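Local coordinates for Thiol:disulfide interchange protein DsbA (Pseudomonas aeruginosa, PDB 4ZL8) that probably introduces disulfide bonds into other proteins of the periplasm by passing on its own redox-active disulfide, at residues 45-50 / 60-65; 33-38 / 75-80; 41-46 / 174-179; 152-157 / 164-169. The protein carries 1 engineered substitution. One frame throughout, in Å; residues are numbered along the deposited sequence.

Contact 1: residues 45-50 / 60-65; sequences PTIVPW and FVRLPA
The tip of Ile-47 meets the rim of the Phe-60 ring, with CD1 3.8 Å from Phe-60 CE1 and the branch slanting in. Trp-50 joins from the next turn of the helix, where its CZ3 comes to 4.2 Å from Phe-60 CD1, approaching obliquely. The second half of the contact belongs to Arg-62. Val-48 CG2 lies 3.7 Å from Arg-62 NH2, at the edge of the guanidinium and near its plane, and Ile-47 CG2 lies 4.0 Å from the same nitrogen. Phe-60 CE2 lies 3.9 Å above one face of that guanidinium, since the two side chains leave the same side of strand 58-64. An extended chain from CG to NE (chi2 -167°, chi3 -177°) carries the charged group toward the helix. Two acids fix its rotation: NH2 forms a salt bridge with Glu-44 OE2, and NE one with Glu-31 OE1. The indole is positioned by its NE1, hydrogen-bonded to Asp-180 of helix 172-188. All of this lies within the beta-alpha-beta unit of the thioredoxin fold, the helix segment running roughly against the strand (141° between their directions) with the two axes 11.0 Å apart. Between 45-50 and 60-65 no hydrogen bond forms; the polar link from strand to helix is the one to Glu-44. Apolar branches meet a ring and the rim of a guanidinium held by two carboxylates, whose charge it probably helps to offset.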
loop_
_atom_site.group_PDB
_atom_site.type_symbol
_atom_site.label_atom_id
_atom_site.label_comp_id
_atom_site.label_asym_id
_atom_site.label_seq_id
_atom_site.Cartn_x
_atom_site.Cartn_y
_atom_site.Cartn_z
ATOM N N PRO A 45 -11.851 0.162 6.367
ATOM C CA PRO A 45 -12.667 1.173 7.067
ATOM C C PRO A 45 -11.940 1.847 8.236
ATOM O O PRO A 45 -12.366 2.913 8.708
ATOM C CB PRO A 45 -13.885 0.382 7.565
ATOM C CG PRO A 45 -13.884 -0.874 6.767
ATOM C CD PRO A 45 -12.489 -1.163 6.345
ATOM N N THR A 46 -10.840 1.257 8.675
ATOM C CA THR A 46 -10.033 1.843 9.747
ATOM C C THR A 46 -8.942 2.750 9.170
ATOM O O THR A 46 -8.805 3.910 9.575
ATOM C CB THR A 46 -9.419 0.736 10.618
ATOM O OG1 THR A 46 -10.478 -0.025 11.227
ATOM C CG2 THR A 46 -8.557 1.322 11.725
ATOM N N ILE A 47 -8.192 2.249 8.200
ATOM C CA ILE A 47 -7.026 2.976 7.725
ATOM C C ILE A 47 -7.410 4.101 6.749
ATOM O O ILE A 47 -6.758 5.131 6.713
ATOM C CB ILE A 47 -5.953 2.019 7.116
ATOM C CG1 ILE A 47 -4.652 2.791 6.911
ATOM C CG2 ILE A 47 -6.431 1.354 5.803
ATOM C CD1 ILE A 47 -3.487 1.928 6.576
ATOM N N VAL A 48 -8.476 3.937 5.979
ATOM C CA VAL A 48 -8.835 4.970 5.008
ATOM C C VAL A 48 -9.111 6.333 5.658
ATOM O O VAL A 48 -8.457 7.321 5.310
ATOM C CB VAL A 48 -9.987 4.521 4.084
ATOM C CG1 VAL A 48 -10.514 5.704 3.249
ATOM C CG2 VAL A 48 -9.518 3.398 3.141
ATOM N N PRO A 49 -10.061 6.423 6.594
ATOM C CA PRO A 49 -10.310 7.773 7.111
ATOM C C PRO A 49 -9.096 8.344 7.842
ATOM O O PRO A 49 -8.832 9.553 7.788
ATOM C CB PRO A 49 -11.494 7.590 8.068
ATOM C CG PRO A 49 -11.530 6.121 8.389
ATOM C CD PRO A 49 -10.915 5.398 7.222
ATOM N N TRP A 50 -8.347 7.499 8.528
ATOM C CA TRP A 50 -7.136 7.955 9.217
ATOM C C TRP A 50 -6.131 8.526 8.227
ATOM O O TRP A 50 -5.525 9.588 8.458
ATOM C CB TRP A 50 -6.535 6.765 9.982
ATOM C CG TRP A 50 -5.180 7.004 10.628
ATOM C CD1 TRP A 50 -4.958 7.521 11.860
ATOM C CD2 TRP A 50 -3.895 6.693 10.087
ATOM N NE1 TRP A 50 -3.603 7.572 12.127
ATOM C CE2 TRP A 50 -2.928 7.074 11.047
ATOM C CE3 TRP A 50 -3.464 6.131 8.880
ATOM C CZ2 TRP A 50 -1.552 6.905 10.838
ATOM C CZ3 TRP A 50 -2.093 5.958 8.673
ATOM C CH2 TRP A 50 -1.157 6.343 9.653
ATOM N N PHE A 60 1.490 9.328 3.101
ATOM C CA PHE A 60 0.922 7.994 3.157
ATOM C C PHE A 60 0.886 7.410 1.760
ATOM O O PHE A 60 0.427 8.052 0.811
ATOM C CB PHE A 60 -0.498 8.035 3.718
ATOM C CG PHE A 60 -1.189 6.708 3.675
ATOM C CD1 PHE A 60 -0.910 5.740 4.605
ATOM C CD2 PHE A 60 -2.096 6.436 2.676
ATOM C CE1 PHE A 60 -1.540 4.503 4.540
ATOM C CE2 PHE A 60 -2.718 5.214 2.603
ATOM C CZ PHE A 60 -2.436 4.259 3.519
ATOM N N VAL A 61 1.334 6.167 1.646
ATOM C CA VAL A 61 1.234 5.475 0.380
ATOM C C VAL A 61 0.960 4.009 0.597
ATOM O O VAL A 61 1.345 3.416 1.590
ATOM C CB VAL A 61 2.481 5.641 -0.449
ATOM C CG1 VAL A 61 3.645 5.023 0.259
ATOM C CG2 VAL A 61 2.290 5.060 -1.847
ATOM N N ARG A 62 0.241 3.451 -0.363
ATOM C CA ARG A 62 0.085 2.032 -0.421
ATOM C C ARG A 62 1.112 1.477 -1.368
ATOM O O ARG A 62 1.445 2.088 -2.379
ATOM C CB ARG A 62 -1.298 1.625 -0.899
ATOM C CG ARG A 62 -2.352 1.729 0.179
ATOM C CD ARG A 62 -3.630 1.034 -0.237
ATOM N NE ARG A 62 -4.636 1.228 0.795
ATOM C CZ ARG A 62 -5.325 2.345 0.957
ATOM N NH1 ARG A 62 -5.161 3.363 0.129
ATOM N NH2 ARG A 62 -6.203 2.419 1.949
ATOM N N LEU A 63 1.611 0.302 -1.030
ATOM C CA LEU A 63 2.573 -0.395 -1.866
ATOM C C LEU A 63 2.079 -1.828 -2.040
ATOM O O LEU A 63 1.865 -2.524 -1.053
ATOM C CB LEU A 63 3.933 -0.430 -1.178
ATOM C CG LEU A 63 5.093 -0.920 -2.049
ATOM C CD1 LEU A 63 5.426 0.063 -3.166
ATOM C CD2 LEU A 63 6.288 -1.158 -1.124
ATOM N N PRO A 64 1.888 -2.256 -3.293
ATOM C CA PRO A 64 1.405 -3.621 -3.480
ATOM C C PRO A 64 2.505 -4.616 -3.206
ATOM O O PRO A 64 3.633 -4.410 -3.640
ATOM C CB PRO A 64 1.025 -3.646 -4.952
ATOM C CG PRO A 64 1.996 -2.721 -5.586
ATOM C CD PRO A 64 2.205 -1.612 -4.572
ATOM N N ALA A 65 2.180 -5.696 -2.502
ATOM C CA ALA A 65 3.107 -6.787 -2.240
ATOM C C ALA A 65 3.083 -7.688 -3.465
ATOM O O ALA A 65 2.042 -8.246 -3.833
ATOM C CB ALA A 65 2.703 -7.542 -0.992
#

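Contact 2: residues 33-38 / 75-80; sequences FWYGCP and GQMFLT
Phe-33 drives the edge of its ring against a face of Phe-78: CZ reaches 3.5 Å from Phe-78 CD1, the centroids are 5.2 Å apart and the planes stand at 73°, a T-shaped pair. Phe-33 manages this with CG lodged between its backbone N and carbonyl carbon (chi1 83°), which swings the ring off the end of strand 27-33 toward helix 70-84. Tyr-35 fills the neighbouring space and crosses Phe-78 at about a right angle. Its OH sits at the edge of the Phe-78 ring, 3.4 Å from CD1, and its CE2 lies 3.7 Å from Phe-78 CB. Met-77, bent at chi3, brings its terminal CE obliquely to 3.7 Å from Tyr-35 CD2. The phenol oxygen is satisfied by a hydrogen bond with Glu-87 OE2.

This buried aromatic group ties the thioredoxin core to the helical domain characteristic of DsbA proteins, its Phe-33 and Tyr-35 standing in the chain just before the CxxC motif. Residues Trp-34 to Cys-37 make a type I turn, closed by Cys-37 N to Trp-34 O, and Cys-37 stands at the N-cap of helix 38-52, disulfide-bonded to Cys-40, the pair predicted to be redox-active. The looser side is that turn. Trp-34, partly exposed, has no close approach to residues 75-80; Gly-36 CA lies 3.5 Å above the centre of its indole, while Trp-34 NE1 is hydrogen-bonded to His-74 ND1.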
loop_
_atom_site.group_PDB
_atom_site.type_symbol
_atom_site.label_atom_id
_atom_site.label_comp_id
_atom_site.label_asym_id
_atom_site.label_seq_id
_atom_site.Cartn_x
_atom_site.Cartn_y
_atom_site.Cartn_z
ATOM N N PHE A 33 0.076 -4.084 0.876
ATOM C CA PHE A 33 -1.249 -4.694 0.784
ATOM C C PHE A 33 -1.341 -5.509 -0.505
ATOM O O PHE A 33 -0.481 -5.450 -1.367
ATOM C CB PHE A 33 -2.342 -3.609 0.803
ATOM C CG PHE A 33 -2.586 -3.003 -0.530
ATOM C CD1 PHE A 33 -1.623 -2.207 -1.132
ATOM C CD2 PHE A 33 -3.771 -3.224 -1.203
ATOM C CE1 PHE A 33 -1.837 -1.688 -2.379
ATOM C CE2 PHE A 33 -3.974 -2.702 -2.458
ATOM C CZ PHE A 33 -3.021 -1.920 -3.027
ATOM N N TRP A 34 -2.423 -6.262 -0.623
ATOM C CA TRP A 34 -2.845 -6.864 -1.873
ATOM C C TRP A 34 -4.353 -6.640 -1.946
ATOM O O TRP A 34 -5.071 -6.872 -0.979
ATOM C CB TRP A 34 -2.472 -8.363 -1.897
ATOM C CG TRP A 34 -3.150 -9.206 -2.927
ATOM C CD1 TRP A 34 -3.383 -8.894 -4.237
ATOM C CD2 TRP A 34 -3.715 -10.509 -2.714
ATOM N NE1 TRP A 34 -4.053 -9.927 -4.848
ATOM C CE2 TRP A 34 -4.271 -10.925 -3.936
ATOM C CE3 TRP A 34 -3.791 -11.366 -1.613
ATOM C CZ2 TRP A 34 -4.902 -12.150 -4.089
ATOM C CZ3 TRP A 34 -4.434 -12.594 -1.766
ATOM C CH2 TRP A 34 -4.975 -12.968 -2.994
ATOM N N TYR A 35 -4.849 -6.226 -3.099
ATOM C CA TYR A 35 -6.286 -6.027 -3.267
ATOM C C TYR A 35 -7.120 -7.259 -2.909
ATOM O O TYR A 35 -8.261 -7.113 -2.463
ATOM C CB TYR A 35 -6.623 -5.646 -4.696
ATOM C CG TYR A 35 -6.367 -4.223 -5.149
ATOM C CD1 TYR A 35 -6.939 -3.129 -4.507
ATOM C CD2 TYR A 35 -5.666 -3.981 -6.315
ATOM C CE1 TYR A 35 -6.754 -1.843 -4.982
ATOM C CE2 TYR A 35 -5.476 -2.713 -6.796
ATOM C CZ TYR A 35 -6.034 -1.646 -6.149
ATOM O OH TYR A 35 -5.823 -0.404 -6.699
ATOM N N GLY A 36 -6.588 -8.463 -3.126
ATOM C CA GLY A 36 -7.324 -9.687 -2.879
ATOM C C GLY A 36 -7.239 -10.220 -1.452
ATOM O O GLY A 36 -7.833 -11.243 -1.151
ATOM N N CYS A 37 -6.500 -9.519 -0.596
ATOM C CA CYS A 37 -6.227 -9.942 0.765
ATOM C C CYS A 37 -7.422 -9.601 1.656
ATOM O O CYS A 37 -7.755 -8.438 1.822
ATOM C CB CYS A 37 -4.922 -9.261 1.209
ATOM S SG CYS A 37 -4.668 -8.912 2.953
ATOM N N PRO A 38 -8.090 -10.624 2.224
ATOM C CA PRO A 38 -9.294 -10.291 3.002
ATOM C C PRO A 38 -9.023 -9.455 4.271
ATOM O O PRO A 38 -9.871 -8.634 4.618
ATOM C CB PRO A 38 -9.896 -11.653 3.359
ATOM C CG PRO A 38 -9.134 -12.646 2.669
ATOM C CD PRO A 38 -7.931 -12.067 2.025
ATOM N N GLY A 75 -1.159 -6.181 -8.233
ATOM C CA GLY A 75 -0.228 -5.110 -7.941
ATOM C C GLY A 75 0.085 -4.268 -9.164
ATOM O O GLY A 75 0.236 -3.042 -9.074
ATOM N N GLN A 76 0.167 -4.907 -10.320
ATOM C CA GLN A 76 0.423 -4.198 -11.561
ATOM C C GLN A 76 -0.791 -3.318 -11.931
ATOM O O GLN A 76 -0.629 -2.189 -12.407
ATOM C CB GLN A 76 0.781 -5.188 -12.664
ATOM C CG GLN A 76 1.361 -4.522 -13.905
ATOM C CD GLN A 76 2.039 -5.483 -14.835
ATOM O OE1 GLN A 76 2.555 -6.521 -14.416
ATOM N NE2 GLN A 76 2.051 -5.148 -16.113
ATOM N N MET A 77 -2.002 -3.786 -11.647
ATOM C CA MET A 77 -3.204 -2.973 -11.802
ATOM C C MET A 77 -3.110 -1.735 -10.895
ATOM O O MET A 77 -3.338 -0.604 -11.346
ATOM C CB MET A 77 -4.463 -3.805 -11.501
ATOM C CG MET A 77 -5.728 -2.945 -11.419
ATOM S SD MET A 77 -7.259 -3.884 -11.295
ATOM C CE MET A 77 -6.976 -4.733 -9.738
ATOM N N PHE A 78 -2.750 -1.932 -9.629
ATOM C CA PHE A 78 -2.600 -0.810 -8.699
ATOM C C PHE A 78 -1.639 0.233 -9.249
ATOM O O PHE A 78 -1.938 1.426 -9.291
ATOM C CB PHE A 78 -2.089 -1.297 -7.345
ATOM C CG PHE A 78 -1.737 -0.185 -6.394
ATOM C CD1 PHE A 78 -2.713 0.441 -5.645
ATOM C CD2 PHE A 78 -0.437 0.232 -6.255
ATOM C CE1 PHE A 78 -2.396 1.468 -4.782
ATOM C CE2 PHE A 78 -0.120 1.254 -5.387
ATOM C CZ PHE A 78 -1.114 1.864 -4.647
ATOM N N LEU A 79 -0.459 -0.218 -9.668
ATOM C CA LEU A 79 0.559 0.714 -10.132
ATOM C C LEU A 79 0.153 1.423 -11.419
ATOM O O LEU A 79 0.477 2.583 -11.619
ATOM C CB LEU A 79 1.910 0.016 -10.311
ATOM C CG LEU A 79 2.527 -0.486 -9.024
ATOM C CD1 LEU A 79 3.717 -1.401 -9.304
ATOM C CD2 LEU A 79 2.947 0.648 -8.121
ATOM N N THR A 80 -0.601 0.729 -12.266
ATOM C CA THR A 80 -1.130 1.317 -13.489
ATOM C C THR A 80 -2.099 2.443 -13.145
ATOM O O THR A 80 -2.037 3.534 -13.721
ATOM C CB THR A 80 -1.810 0.257 -14.375
ATOM O OG1 THR A 80 -0.813 -0.677 -14.814
ATOM C CG2 THR A 80 -2.447 0.879 -15.588
#

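Contact 3: residues 41-46 / 174-179; sequences YAFEPT and ETLKLA
The Phe-43 ring presents its outermost atom, CZ, to helix 172-188: Thr-175 CG2 stands 3.9 Å from it and Leu-176 CD2 4.2 Å, both approaching obliquely. Chi1 of -169° sets CG opposite the backbone N and sends the ring out from helix 38-52, where it runs alongside Leu-176, the two side chains pointing opposite ways. Leu-176 divides its two methyl groups between two partners. While CD2 attends to the ring, CD1 presses on Thr-46 CG2 at 3.4 Å, closer than usual for two carbons, and also lies 3.6 Å from Thr-46 O. The threonine offers its methyl here because chi1 of -62° places CG2 across from the backbone N and turns OG1 to another side. Thr-175 likewise turns its methyl toward Phe-43; its OG1 is hydrogen-bonded to Gly-171 O, one turn earlier. No hydrogen bond links the two segments; the contact is mostly carbon on carbon.

The first helix is kinked at this point. Pro-45 has no N-H to give, and Thr-46 N bonds back to Phe-43 O in a tighter turn. The segment axes come no nearer than 11.7 Å and cross at -57°, so the helices meet mainly through side chains. Phe-43 and Thr-175 also pack on Ile-166 of helix 166-169, and Thr-175 touches Phe-164 of strand 162-165. The C-terminal helix 172-188 is thus lodged against the active-site helix and against the hairpin 155-158/162-165.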
loop_
_atom_site.group_PDB
_atom_site.type_symbol
_atom_site.label_atom_id
_atom_site.label_comp_id
_atom_site.label_asym_id
_atom_site.label_seq_id
_atom_site.Cartn_x
_atom_site.Cartn_y
_atom_site.Cartn_z
ATOM N N TYR A 41 -8.833 -5.907 3.055
ATOM C CA TYR A 41 -10.185 -5.398 2.849
ATOM C C TYR A 41 -10.820 -4.995 4.177
ATOM O O TYR A 41 -11.391 -3.908 4.296
ATOM C CB TYR A 41 -11.035 -6.451 2.114
ATOM C CG TYR A 41 -12.474 -6.063 1.856
ATOM C CD1 TYR A 41 -12.796 -5.002 1.048
ATOM C CD2 TYR A 41 -13.507 -6.796 2.396
ATOM C CE1 TYR A 41 -14.105 -4.654 0.804
ATOM C CE2 TYR A 41 -14.821 -6.461 2.162
ATOM C CZ TYR A 41 -15.109 -5.394 1.356
ATOM O OH TYR A 41 -16.417 -5.034 1.120
ATOM N N ALA A 42 -10.696 -5.860 5.181
ATOM C CA ALA A 42 -11.346 -5.601 6.456
ATOM C C ALA A 42 -10.729 -4.416 7.207
ATOM O O ALA A 42 -11.398 -3.808 8.039
ATOM C CB ALA A 42 -11.298 -6.836 7.314
ATOM N N PHE A 43 -9.464 -4.113 6.933
ATOM C CA PHE A 43 -8.763 -2.981 7.549
ATOM C C PHE A 43 -9.123 -1.653 6.914
ATOM O O PHE A 43 -8.962 -0.598 7.547
ATOM C CB PHE A 43 -7.261 -3.235 7.421
ATOM C CG PHE A 43 -6.359 -2.318 8.231
ATOM C CD1 PHE A 43 -6.685 -1.900 9.509
ATOM C CD2 PHE A 43 -5.123 -1.981 7.711
ATOM C CE1 PHE A 43 -5.799 -1.092 10.238
ATOM C CE2 PHE A 43 -4.240 -1.189 8.433
ATOM C CZ PHE A 43 -4.578 -0.754 9.703
ATOM N N GLU A 44 -9.621 -1.664 5.679
ATOM C CA GLU A 44 -9.901 -0.415 4.968
ATOM C C GLU A 44 -10.756 0.593 5.738
ATOM O O GLU A 44 -10.423 1.783 5.747
ATOM C CB GLU A 44 -10.512 -0.699 3.596
ATOM C CG GLU A 44 -9.502 -1.263 2.618
ATOM C CD GLU A 44 -8.537 -0.220 2.109
ATOM O OE1 GLU A 44 -8.976 0.628 1.319
ATOM O OE2 GLU A 44 -7.361 -0.223 2.524
ATOM N N PRO A 45 -11.851 0.162 6.367
ATOM C CA PRO A 45 -12.667 1.173 7.067
ATOM C C PRO A 45 -11.940 1.847 8.236
ATOM O O PRO A 45 -12.366 2.913 8.708
ATOM C CB PRO A 45 -13.885 0.382 7.565
ATOM C CG PRO A 45 -13.884 -0.874 6.767
ATOM C CD PRO A 45 -12.489 -1.163 6.345
ATOM N N THR A 46 -10.840 1.257 8.675
ATOM C CA THR A 46 -10.033 1.843 9.747
ATOM C C THR A 46 -8.942 2.750 9.170
ATOM O O THR A 46 -8.805 3.910 9.575
ATOM C CB THR A 46 -9.419 0.736 10.618
ATOM O OG1 THR A 46 -10.478 -0.025 11.227
ATOM C CG2 THR A 46 -8.557 1.322 11.725
ATOM N N GLU A 174 -5.184 -0.069 17.306
ATOM C CA GLU A 174 -3.867 -0.042 17.920
ATOM C C GLU A 174 -2.799 0.173 16.849
ATOM O O GLU A 174 -1.785 0.813 17.099
ATOM C CB GLU A 174 -3.604 -1.354 18.673
ATOM C CG GLU A 174 -4.425 -1.544 19.940
ATOM C CD GLU A 174 -5.858 -1.994 19.697
ATOM O OE1 GLU A 174 -6.252 -2.269 18.541
ATOM O OE2 GLU A 174 -6.613 -2.102 20.694
ATOM N N THR A 175 -3.008 -0.383 15.652
ATOM C CA THR A 175 -2.064 -0.218 14.550
ATOM C C THR A 175 -1.904 1.260 14.176
ATOM O O THR A 175 -0.778 1.743 13.924
ATOM C CB THR A 175 -2.514 -1.041 13.324
ATOM O OG1 THR A 175 -2.591 -2.419 13.691
ATOM C CG2 THR A 175 -1.545 -0.937 12.171
ATOM N N LEU A 176 -3.014 1.988 14.134
ATOM C CA LEU A 176 -2.966 3.411 13.799
ATOM C C LEU A 176 -2.402 4.233 14.946
ATOM O O LEU A 176 -1.681 5.209 14.709
ATOM C CB LEU A 176 -4.370 3.924 13.508
ATOM C CG LEU A 176 -5.264 3.234 12.488
ATOM C CD1 LEU A 176 -6.582 4.013 12.377
ATOM C CD2 LEU A 176 -4.575 3.132 11.170
ATOM N N LYS A 177 -2.716 3.880 16.186
ATOM C CA LYS A 177 -2.108 4.583 17.314
ATOM C C LYS A 177 -0.607 4.404 17.314
ATOM O O LYS A 177 0.141 5.339 17.618
ATOM C CB LYS A 177 -2.673 4.086 18.642
ATOM C CG LYS A 177 -4.100 4.416 18.883
ATOM C CD LYS A 177 -4.542 3.907 20.263
ATOM C CE LYS A 177 -6.001 4.185 20.506
ATOM N NZ LYS A 177 -6.434 3.569 21.783
ATOM N N LEU A 178 -0.140 3.202 17.004
ATOM C CA LEU A 178 1.286 2.944 16.935
ATOM C C LEU A 178 1.906 3.733 15.790
ATOM O O LEU A 178 2.972 4.352 15.955
ATOM C CB LEU A 178 1.515 1.433 16.821
ATOM C CG LEU A 178 2.955 1.002 16.567
ATOM C CD1 LEU A 178 3.933 1.501 17.619
ATOM C CD2 LEU A 178 3.006 -0.517 16.487
ATOM N N ALA A 179 1.245 3.773 14.640
ATOM C CA ALA A 179 1.731 4.607 13.540
ATOM C C ALA A 179 1.854 6.063 13.990
ATOM O O ALA A 179 2.865 6.706 13.706
ATOM C CB ALA A 179 0.823 4.511 12.327
#

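Contact 4: residues 152-157 / 164-169; sequences GVPTMV and FDIGSA
Met-156 and Phe-164 form an antiparallel hydrogen-bonded pair, Met-156 N giving to Phe-164 O at 2.8 Å and Phe-164 N to Met-156 O at 3.0 Å. Their side chains share one face of the sheet. Phe-164 CG takes the cramped place between backbone N and carbonyl carbon (chi1 53°), which folds the ring back under its partner; Met-156 CB sits over that ring, 3.6 Å from the centroid and 18° off the normal, a CH-pi contact. Met-156 CG stays close, 3.7 Å from Phe-164 CE2, before bends at chi2 and chi3 lead the end of the chain away.

Thr-155 and Asp-165 point to the other face. There Thr-155 OG1 donates to Gly-152 O at 2.7 Å from above the carbonyl plane, and a water bridges the same hydroxyl to Asp-165 OD2. Ahead of the strand, a second water joins Pro-154 O to Ile-166 N, and Pro-154 CG packs on Ile-166 CD1 at 3.9 Å. Strand 162-165 turns into helix 166-169 through a capping box: Ser-168 N gives to Asp-165 OD1 at 2.9 Å, and Asp-165 N gives to Ser-168 OG at 3.0 Å in an almost linear bond (174°).

Strands 155-158 and 162-165 form the hairpin of the thioredoxin fold. The cis peptide bond before Pro-154 is the family's cis-proline, placed just ahead of strand 155-158; here the proline side chain touches Cys-37 and Cys-40, the predicted redox pair.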
loop_
_atom_site.group_PDB
_atom_site.type_symbol
_atom_site.label_atom_id
_atom_site.label_comp_id
_atom_site.label_asym_id
_atom_site.label_seq_id
_atom_site.Cartn_x
_atom_site.Cartn_y
_atom_site.Cartn_z
ATOM N N GLY A 152 4.191 -10.770 4.569
ATOM C CA GLY A 152 2.757 -10.871 4.441
ATOM C C GLY A 152 2.127 -9.511 4.603
ATOM O O GLY A 152 2.821 -8.508 4.867
ATOM N N VAL A 153 0.811 -9.468 4.439
ATOM C CA VAL A 153 0.054 -8.226 4.414
ATOM C C VAL A 153 -1.240 -8.399 5.210
ATOM O O VAL A 153 -1.683 -9.544 5.416
ATOM C CB VAL A 153 -0.263 -7.801 2.965
ATOM C CG1 VAL A 153 1.032 -7.436 2.233
ATOM C CG2 VAL A 153 -1.021 -8.866 2.209
ATOM N N PRO A 154 -1.829 -7.290 5.670
ATOM C CA PRO A 154 -1.295 -5.921 5.603
ATOM C C PRO A 154 -0.155 -5.725 6.593
ATOM O O PRO A 154 -0.194 -6.241 7.705
ATOM C CB PRO A 154 -2.507 -5.066 5.954
ATOM C CG PRO A 154 -3.367 -5.959 6.813
ATOM C CD PRO A 154 -3.148 -7.358 6.327
ATOM N N THR A 155 0.851 -4.950 6.175
ATOM C CA THR A 155 1.985 -4.596 7.025
ATOM C C THR A 155 2.277 -3.132 6.827
ATOM O O THR A 155 2.205 -2.610 5.713
ATOM C CB THR A 155 3.223 -5.418 6.672
ATOM O OG1 THR A 155 2.967 -6.801 6.939
ATOM C CG2 THR A 155 4.454 -4.993 7.475
ATOM N N MET A 156 2.578 -2.467 7.933
ATOM C CA MET A 156 2.896 -1.046 7.919
ATOM C C MET A 156 4.401 -0.849 8.077
ATOM O O MET A 156 5.067 -1.579 8.818
ATOM C CB MET A 156 2.237 -0.354 9.107
ATOM C CG MET A 156 0.742 -0.540 9.221
ATOM S SD MET A 156 -0.177 0.050 7.784
ATOM C CE MET A 156 0.294 1.750 7.711
ATOM N N VAL A 157 4.924 0.160 7.376
ATOM C CA VAL A 157 6.295 0.617 7.588
ATOM C C VAL A 157 6.286 2.132 7.698
ATOM O O VAL A 157 5.779 2.829 6.817
ATOM C CB VAL A 157 7.290 0.172 6.471
ATOM C CG1 VAL A 157 8.694 0.671 6.790
ATOM C CG2 VAL A 157 7.277 -1.337 6.298
ATOM N N PHE A 164 5.541 -3.037 11.405
ATOM C CA PHE A 164 4.552 -3.568 12.346
ATOM C C PHE A 164 3.318 -4.022 11.590
ATOM O O PHE A 164 3.124 -3.651 10.440
ATOM C CB PHE A 164 4.202 -2.553 13.445
ATOM C CG PHE A 164 3.786 -1.194 12.950
ATOM C CD1 PHE A 164 4.742 -0.279 12.533
ATOM C CD2 PHE A 164 2.435 -0.803 12.941
ATOM C CE1 PHE A 164 4.379 0.986 12.101
ATOM C CE2 PHE A 164 2.076 0.476 12.524
ATOM C CZ PHE A 164 3.051 1.359 12.094
ATOM N N ASP A 165 2.501 -4.859 12.219
ATOM C CA ASP A 165 1.274 -5.281 11.561
ATOM C C ASP A 165 0.140 -5.310 12.570
ATOM O O ASP A 165 0.332 -4.910 13.726
ATOM C CB ASP A 165 1.462 -6.601 10.791
ATOM C CG ASP A 165 1.897 -7.755 11.659
ATOM O OD1 ASP A 165 1.471 -7.853 12.818
ATOM O OD2 ASP A 165 2.608 -8.654 11.140
ATOM N N ILE A 166 -1.045 -5.736 12.162
ATOM C CA ILE A 166 -2.189 -5.638 13.043
ATOM C C ILE A 166 -1.994 -6.541 14.248
ATOM O O ILE A 166 -2.345 -6.187 15.375
ATOM C CB ILE A 166 -3.502 -5.918 12.297
ATOM C CG1 ILE A 166 -3.718 -4.842 11.218
ATOM C CG2 ILE A 166 -4.661 -5.967 13.271
ATOM C CD1 ILE A 166 -4.876 -5.112 10.280
ATOM N N GLY A 167 -1.417 -7.714 14.024
ATOM C CA GLY A 167 -1.196 -8.657 15.107
ATOM C C GLY A 167 -0.182 -8.139 16.115
ATOM O O GLY A 167 -0.398 -8.239 17.331
ATOM N N SER A 168 0.911 -7.573 15.631
ATOM C CA SER A 168 1.951 -7.087 16.529
ATOM C C SER A 168 1.477 -5.869 17.320
ATOM O O SER A 168 1.793 -5.745 18.501
ATOM C CB SER A 168 3.262 -6.825 15.791
ATOM O OG SER A 168 3.213 -5.650 15.004
ATOM N N ALA A 169 0.719 -4.985 16.673
ATOM C CA ALA A 169 0.210 -3.793 17.366
ATOM C C ALA A 169 -0.892 -4.126 18.358
ATOM O O ALA A 169 -1.059 -3.420 19.358
ATOM C CB ALA A 169 -0.287 -2.786 16.369
HETATM O O HOH W 1 -1.722 -7.092 9.717
HETATM O O HOH W 2 4.221 -8.088 8.992
#

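How the contacts relate
Helix 38-52 links contacts 1 and 3, which share Pro-45 and Thr-46 and have centres about 8 Å apart; Trp-50 CB of contact 1 also reaches Leu-176 CD1 of contact 3 at 3.6 Å. Contacts 3 and 4, about 9 Å apart between centres, meet where Thr-175 O lies 3.4 Å from Phe-164 CE2. Contacts 2 and 4 have centres about 17 Å apart, yet both come to the predicted redox-active disulfide: Cys-37 SG is 3.7 Å from Val-153 CG2 and 4.0 Å from Pro-154 CD. Contacts 1 and 2 meet where strands 27-33 and 58-64 end, with a probable hydrogen bond of 2.9 Å from Ala-65 N to Phe-33 O.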